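Attachment invasion locus protein (Yersinia pestis, PDB 3QRA) promotes attachment to and invasion of eukaryotic host cells as an eight-stranded outer-membrane beta-barrel, by a mechanism that is not yet known. Local coordinates at residues L116-G121 against Y136-L141; R35-N40 against V79-E84. All blocks are in the same frame, centred on the assembly; numbering follows the deposited sequence.

Interaction 1: L116-G121 against Y136-L141. With C8E ((hydroxyethyloxy)tri(ethyloxy)octane), chain C; C8E ((hydroxyethyloxy)tri(ethyloxy)octane), chain H.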
loop_
_atom_site.group_PDB
_atom_site.type_symbol
_atom_site.label_atom_id
_atom_site.label_comp_id
_atom_site.label_asym_id
_atom_site.label_seq_id
_atom_site.Cartn_x
_atom_site.Cartn_y
_atom_site.Cartn_z
ATOM N N LEU A 116 5.591 0.099 12.151
ATOM C CA LEU A 116 6.253 0.695 10.991
ATOM C C LEU A 116 5.817 -0.017 9.710
ATOM O O LEU A 116 5.544 -1.228 9.710
ATOM C CB LEU A 116 7.767 0.589 11.140
ATOM C CG LEU A 116 8.382 1.456 12.240
ATOM C CD1 LEU A 116 9.859 1.103 12.432
ATOM C CD2 LEU A 116 8.203 2.942 11.896
ATOM N N ALA A 117 5.743 0.743 8.622
ATOM C CA ALA A 117 5.571 0.158 7.298
ATOM C C ALA A 117 6.734 0.606 6.418
ATOM O O ALA A 117 7.204 1.738 6.532
ATOM C CB ALA A 117 4.252 0.590 6.689
ATOM N N TYR A 118 7.181 -0.278 5.535
ATOM C CA TYR A 118 8.358 -0.015 4.710
ATOM C C TYR A 118 7.992 -0.322 3.278
ATOM O O TYR A 118 7.357 -1.322 3.020
ATOM C CB TYR A 118 9.489 -0.961 5.092
ATOM C CG TYR A 118 9.757 -1.091 6.568
ATOM C CD1 TYR A 118 10.694 -0.282 7.193
ATOM C CD2 TYR A 118 9.094 -2.041 7.338
ATOM C CE1 TYR A 118 10.970 -0.421 8.548
ATOM C CE2 TYR A 118 9.359 -2.179 8.698
ATOM C CZ TYR A 118 10.293 -1.363 9.292
ATOM O OH TYR A 118 10.568 -1.485 10.639
ATOM N N GLY A 119 8.417 0.500 2.331
ATOM C CA GLY A 119 8.062 0.253 0.948
ATOM C C GLY A 119 9.163 0.573 -0.042
ATOM O O GLY A 119 10.146 1.238 0.280
ATOM N N ALA A 120 9.007 0.066 -1.253
ATOM C CA ALA A 120 9.937 0.378 -2.324
ATOM C C ALA A 120 9.165 0.237 -3.622
ATOM O O ALA A 120 8.314 -0.651 -3.759
ATOM C CB ALA A 120 11.138 -0.578 -2.299
ATOM N N GLY A 121 9.435 1.118 -4.573
ATOM C CA GLY A 121 8.723 1.016 -5.832
ATOM C C GLY A 121 9.347 1.822 -6.947
ATOM O O GLY A 121 10.444 2.368 -6.800
ATOM N N TYR A 136 5.861 -2.211 -3.552
ATOM C CA TYR A 136 5.626 -3.229 -2.539
ATOM C C TYR A 136 5.822 -2.592 -1.166
ATOM O O TYR A 136 6.656 -1.686 -0.984
ATOM C CB TYR A 136 6.573 -4.425 -2.715
ATOM C CG TYR A 136 6.478 -5.419 -1.577
ATOM C CD1 TYR A 136 5.446 -6.356 -1.534
ATOM C CD2 TYR A 136 7.415 -5.425 -0.545
ATOM C CE1 TYR A 136 5.353 -7.269 -0.494
ATOM C CE2 TYR A 136 7.319 -6.335 0.506
ATOM C CZ TYR A 136 6.286 -7.248 0.521
ATOM O OH TYR A 136 6.176 -8.159 1.551
ATOM N N GLU A 137 5.034 -3.058 -0.206
ATOM C CA GLU A 137 5.082 -2.553 1.149
ATOM C C GLU A 137 5.028 -3.717 2.123
ATOM O O GLU A 137 4.362 -4.694 1.865
ATOM C CB GLU A 137 3.873 -1.659 1.368
ATOM C CG GLU A 137 3.737 -1.078 2.751
ATOM C CD GLU A 137 2.627 -0.055 2.759
ATOM O OE1 GLU A 137 2.829 1.014 2.141
ATOM O OE2 GLU A 137 1.549 -0.339 3.329
ATOM N N TYR A 138 5.714 -3.588 3.250
ATOM C CA TYR A 138 5.744 -4.620 4.283
ATOM C C TYR A 138 5.504 -3.983 5.645
ATOM O O TYR A 138 6.030 -2.907 5.942
ATOM C CB TYR A 138 7.102 -5.318 4.284
ATOM C CG TYR A 138 7.283 -6.307 5.409
ATOM C CD1 TYR A 138 6.720 -7.581 5.342
ATOM C CD2 TYR A 138 8.033 -5.975 6.538
ATOM C CE1 TYR A 138 6.901 -8.504 6.385
ATOM C CE2 TYR A 138 8.218 -6.886 7.577
ATOM C CZ TYR A 138 7.647 -8.137 7.496
ATOM O OH TYR A 138 7.845 -9.032 8.526
ATOM N N SER A 139 4.680 -4.622 6.465
ATOM C CA SER A 139 4.523 -4.174 7.843
ATOM C C SER A 139 4.346 -5.389 8.735
ATOM O O SER A 139 3.580 -6.296 8.406
ATOM C CB SER A 139 3.329 -3.221 7.978
ATOM O OG SER A 139 3.178 -2.743 9.308
ATOM N N LYS A 140 5.068 -5.423 9.852
ATOM C CA LYS A 140 4.877 -6.484 10.828
ATOM C C LYS A 140 4.146 -5.946 12.052
ATOM O O LYS A 140 4.628 -5.042 12.737
ATOM C CB LYS A 140 6.203 -7.148 11.238
ATOM C CG LYS A 140 5.980 -8.410 12.076
ATOM C CD LYS A 140 7.233 -9.266 12.193
ATOM C CE LYS A 140 6.928 -10.566 12.932
ATOM N NZ LYS A 140 8.107 -11.464 12.960
ATOM N N LEU A 141 2.965 -6.500 12.298
ATOM C CA LEU A 141 2.092 -6.078 13.380
ATOM C C LEU A 141 2.085 -7.171 14.435
ATOM O O LEU A 141 1.276 -8.103 14.379
ATOM C CB LEU A 141 0.675 -5.834 12.845
ATOM C CG LEU A 141 0.552 -4.905 11.629
ATOM C CD1 LEU A 141 -0.878 -4.926 11.086
ATOM C CD2 LEU A 141 0.985 -3.477 11.972
HETATM C C1 C8E C . 13.077 -5.465 11.587
HETATM C C2 C8E C . 12.917 -5.828 10.115
HETATM C C3 C8E C . 12.324 -4.685 9.300
HETATM C C4 C8E C . 12.883 -4.705 7.881
HETATM C C5 C8E C . 11.789 -4.813 6.824
HETATM C C6 C8E C . 12.177 -4.045 5.564
HETATM C C7 C8E C . 11.227 -4.338 4.410
HETATM C C8 C8E C . 11.605 -3.553 3.159
HETATM O O9 C8E C . 10.914 -4.052 2.033
HETATM C C10 C8E C . 10.317 -3.027 1.266
HETATM C C1 C8E H . 7.870 -2.785 -8.400
HETATM C C2 C8E H . 8.197 -3.124 -6.951
HETATM C C3 C8E H . 9.703 -3.173 -6.716
HETATM C C4 C8E H . 10.037 -2.974 -5.240
HETATM C C5 C8E H . 10.915 -4.102 -4.702
HETATM C C6 C8E H . 10.280 -4.797 -3.501
HETATM C C7 C8E H . 10.781 -6.232 -3.382
HETATM C C8 C8E H . 10.120 -6.967 -2.222
HETATM O O9 C8E H . 9.948 -8.327 -2.558
HETATM O O HOH W 1 6.568 -3.355 11.081
#
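Tyr118 and Tyr138, paired on the same face of the sheet, hold different first torsions: CG of Tyr118 is anti to its own carbonyl carbon (chi1 -47°), whereas CG of Tyr138 is anti to the backbone N (chi1 174°). Tyr118 CD2 lies at the edge of the Tyr138 ring, 4.2 Å from Tyr138 CD2, and the rim of the Tyr118 ring lies beside Tyr138 O. Beneath the rings the two antiparallel strands are joined at hydrogen-bonded pairs. Tyr118 N donates to Tyr138 O at 2.9 Å and Tyr138 N returns a bond to Tyr118 O at 2.8 Å; Ala120 and Tyr136 repeat the exchange. Between them Gly119 and Glu137 form a non-hydrogen-bonded pair, their CA atoms 4.1 Å apart. Ser139 turns to the other face of the sheet, and its OG donates to Leu116 O over 2.8 Å from above the carbonyl plane, 41° out of it. Water 1 also donates to Leu116 O, at 2.7 Å, and accepts from Lys140 N, so two donors grip one carbonyl. Glu137, on the same face as Ser139, lays CG against Tyr118 O, while its OE2 is hydrogen-bonded to Ser73 and Tyr71 across the barrel. A detergent chain covers one face of the Tyr118 ring and also touches Tyr138 at CD2; a second detergent reaches Tyr136 CD2 through C8, at 3.5 Å. The contact thus has the two-sided chemistry of a membrane barrel: an outward aromatic face on which detergent probably occupies the place of lipid, and an inward face where Glu137 bonds to strand 66-81 and Ser139 to the neighbouring strand.

Interaction 2: R35-N40 against V79-E84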
loop_
_atom_site.group_PDB
_atom_site.type_symbol
_atom_site.label_atom_id
_atom_site.label_comp_id
_atom_site.label_asym_id
_atom_site.label_seq_id
_atom_site.Cartn_x
_atom_site.Cartn_y
_atom_site.Cartn_z
ATOM N N ARG A 35 3.481 12.518 -5.907
ATOM C CA ARG A 35 4.915 12.752 -6.038
ATOM C C ARG A 35 5.159 14.197 -6.394
ATOM O O ARG A 35 4.394 14.796 -7.153
ATOM C CB ARG A 35 5.497 11.867 -7.146
ATOM C CG ARG A 35 6.981 12.118 -7.437
ATOM C CD ARG A 35 7.416 11.278 -8.629
ATOM N NE ARG A 35 8.798 11.529 -9.047
ATOM C CZ ARG A 35 9.368 10.895 -10.061
ATOM N NH1 ARG A 35 8.658 10.000 -10.734
ATOM N NH2 ARG A 35 10.640 11.141 -10.402
ATOM N N TYR A 36 6.218 14.770 -5.837
ATOM C CA TYR A 36 6.618 16.113 -6.213
ATOM C C TYR A 36 8.121 16.111 -6.429
ATOM O O TYR A 36 8.876 15.641 -5.585
ATOM C CB TYR A 36 6.239 17.138 -5.146
ATOM C CG TYR A 36 6.529 18.565 -5.585
ATOM C CD1 TYR A 36 5.580 19.294 -6.301
ATOM C CD2 TYR A 36 7.747 19.171 -5.312
ATOM C CE1 TYR A 36 5.824 20.575 -6.714
ATOM C CE2 TYR A 36 8.004 20.488 -5.736
ATOM C CZ TYR A 36 7.028 21.174 -6.434
ATOM O OH TYR A 36 7.225 22.470 -6.866
ATOM N N GLU A 37 8.540 16.621 -7.558
ATOM C CA GLU A 37 9.930 16.654 -7.927
ATOM C C GLU A 37 10.513 18.049 -7.616
ATOM O O GLU A 37 10.083 18.991 -8.171
ATOM C CB GLU A 37 10.109 16.282 -9.392
ATOM C CG GLU A 37 9.831 14.839 -9.715
ATOM C CD GLU A 37 9.852 14.497 -11.165
ATOM O OE1 GLU A 37 10.898 14.515 -11.782
ATOM O OE2 GLU A 37 8.801 14.194 -11.693
ATOM N N PHE A 38 11.446 18.111 -6.683
ATOM C CA PHE A 38 12.096 19.327 -6.213
ATOM C C PHE A 38 13.103 19.840 -7.195
ATOM O O PHE A 38 13.378 20.987 -7.222
ATOM C CB PHE A 38 12.940 19.053 -5.001
ATOM C CG PHE A 38 12.219 18.562 -3.905
ATOM C CD1 PHE A 38 11.208 19.289 -3.389
ATOM C CD2 PHE A 38 12.526 17.360 -3.364
ATOM C CE1 PHE A 38 10.506 18.817 -2.351
ATOM C CE2 PHE A 38 11.854 16.916 -2.317
ATOM C CZ PHE A 38 10.831 17.627 -1.812
ATOM N N ASN A 39 13.710 18.936 -7.916
ATOM C CA ASN A 39 14.633 19.267 -8.991
ATOM C C ASN A 39 14.566 18.177 -10.061
ATOM O O ASN A 39 13.689 17.339 -10.011
ATOM C CB ASN A 39 16.054 19.544 -8.479
ATOM C CG ASN A 39 16.682 18.346 -7.811
ATOM O OD1 ASN A 39 16.635 17.244 -8.344
ATOM N ND2 ASN A 39 17.287 18.559 -6.642
ATOM N N ASN A 40 15.455 18.205 -11.045
ATOM C CA ASN A 40 15.361 17.240 -12.140
ATOM C C ASN A 40 15.716 15.795 -11.758
ATOM O O ASN A 40 15.557 14.877 -12.564
ATOM C CB ASN A 40 16.227 17.684 -13.320
ATOM C CG ASN A 40 15.649 18.883 -14.049
ATOM O OD1 ASN A 40 14.437 19.089 -14.063
ATOM N ND2 ASN A 40 16.514 19.672 -14.661
ATOM N N VAL A 79 12.295 10.033 -3.912
ATOM C CA VAL A 79 12.200 9.383 -5.211
ATOM C C VAL A 79 13.333 9.911 -6.102
ATOM O O VAL A 79 13.591 11.114 -6.144
ATOM C CB VAL A 79 10.773 9.520 -5.866
ATOM C CG1 VAL A 79 10.223 10.935 -5.760
ATOM C CG2 VAL A 79 10.782 9.026 -7.319
ATOM N N PHE A 80 14.020 8.995 -6.779
ATOM C CA PHE A 80 15.198 9.315 -7.578
ATOM C C PHE A 80 14.896 9.065 -9.035
ATOM O O PHE A 80 14.570 7.942 -9.421
ATOM C CB PHE A 80 16.385 8.426 -7.148
ATOM C CG PHE A 80 16.768 8.601 -5.708
ATOM C CD1 PHE A 80 17.698 9.562 -5.342
ATOM C CD2 PHE A 80 16.170 7.835 -4.718
ATOM C CE1 PHE A 80 18.043 9.743 -4.009
ATOM C CE2 PHE A 80 16.504 8.015 -3.385
ATOM C CZ PHE A 80 17.451 8.972 -3.031
ATOM N N ARG A 81 14.998 10.104 -9.856
ATOM C CA ARG A 81 14.739 9.930 -11.273
ATOM C C ARG A 81 15.999 9.413 -11.930
ATOM O O ARG A 81 17.066 9.998 -11.769
ATOM C CB ARG A 81 14.281 11.245 -11.928
ATOM C CG ARG A 81 14.119 11.133 -13.437
ATOM C CD ARG A 81 13.292 12.297 -14.025
ATOM N NE ARG A 81 11.910 12.333 -13.534
ATOM C CZ ARG A 81 10.934 11.556 -13.997
ATOM N NH1 ARG A 81 11.186 10.659 -14.946
ATOM N NH2 ARG A 81 9.702 11.670 -13.510
ATOM N N ILE A 82 15.886 8.297 -12.641
ATOM C CA ILE A 82 17.032 7.749 -13.361
ATOM C C ILE A 82 17.188 8.425 -14.707
ATOM O O ILE A 82 18.283 8.869 -15.088
ATOM C CB ILE A 82 16.881 6.252 -13.607
ATOM C CG1 ILE A 82 16.567 5.528 -12.300
ATOM C CG2 ILE A 82 18.148 5.700 -14.279
ATOM C CD1 ILE A 82 16.408 4.034 -12.468
ATOM N N ASN A 83 16.080 8.482 -15.437
ATOM C CA ASN A 83 16.045 9.131 -16.740
ATOM C C ASN A 83 14.637 9.608 -17.015
ATOM O O ASN A 83 13.819 9.657 -16.104
ATOM C CB ASN A 83 16.522 8.186 -17.845
ATOM C CG ASN A 83 15.837 6.834 -17.798
ATOM O OD1 ASN A 83 14.616 6.740 -17.660
ATOM N ND2 ASN A 83 16.626 5.775 -17.915
ATOM N N GLU A 84 14.335 9.923 -18.261
ATOM C CA GLU A 84 13.038 10.433 -18.584
ATOM C C GLU A 84 11.931 9.453 -18.281
ATOM O O GLU A 84 10.857 9.860 -18.074
ATOM C CB GLU A 84 12.892 10.750 -20.066
ATOM C CG GLU A 84 13.907 11.541 -20.728
ATOM C CD GLU A 84 13.815 11.317 -22.231
ATOM O OE1 GLU A 84 14.822 10.898 -22.798
ATOM O OE2 GLU A 84 12.723 11.499 -22.826
HETATM O O HOH W 2 12.259 12.539 -8.413
#
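Two arginines from different strands, Arg35 and Arg81, bring their like-charged ends together: their NH2 atoms are 3.3 Å apart, and the guanidinium planes differ by only 7°. The carboxylate of Glu37, close to both, would offset the repulsion. Arg81 grips it side-on, NE donating to Glu37 OE1 at 3.0 Å and NH2 to Glu37 OE2 at 3.2 Å. Both oxygens lie close to the guanidinium plane of Arg81, yet each is met from above the carboxylate plane, the two groups being tilted by 32°. A bend at chi3 (-63°) sets NE for this grip, and NH1 donates to Asn83 O at 3.0 Å, which should fix the rotation of the group further. For Arg35 the same carboxylate lies over one face, a long salt bridge of charges alone from NH2 to Glu37 OE1 at 3.7 Å. Val79 backs the opposite face, its CG2 3.6 Å from Arg35 CZ. Arg35 NE is buried without a polar partner, but NH2 donates to water 2 at 2.9 Å, and that water donates to Val79 O. The network extends through the barrel end. Arg156 of strand 144-156 adds a second salt bridge to Glu37 OE2, Gln123 of strand 108-124 accepts from Arg35 NH1, and Ser87 of strand 86-102 bonds Arg35 NH2. Strands 28-37 and 66-81 are thereby joined side chain to side chain inside the barrel end, past strand 42-53.

How the interactions relate
From the N terminus, the chain first enters interaction 2 at 35-40, as strand 28-37 ends. It then runs out and back through strands 42-53 and 66-81, and 79-84 closes a loop of 38 residues. Interaction 1 opens only later, at 116-121, and closes at 136-141 after 14 residues, within the hairpin of strands 108-124 and 130-141. The two are therefore in series, neither nested nor crossed, with centres about 22 Å apart. One pairs neighbouring strands in the barrel wall; the other joins next-but-one strands inside the barrel end. Strand 66-81 connects them, carrying Tyr71 and Ser73 toward Glu137 before supplying Arg81, and strand 108-124 sends Gln123 to Arg35.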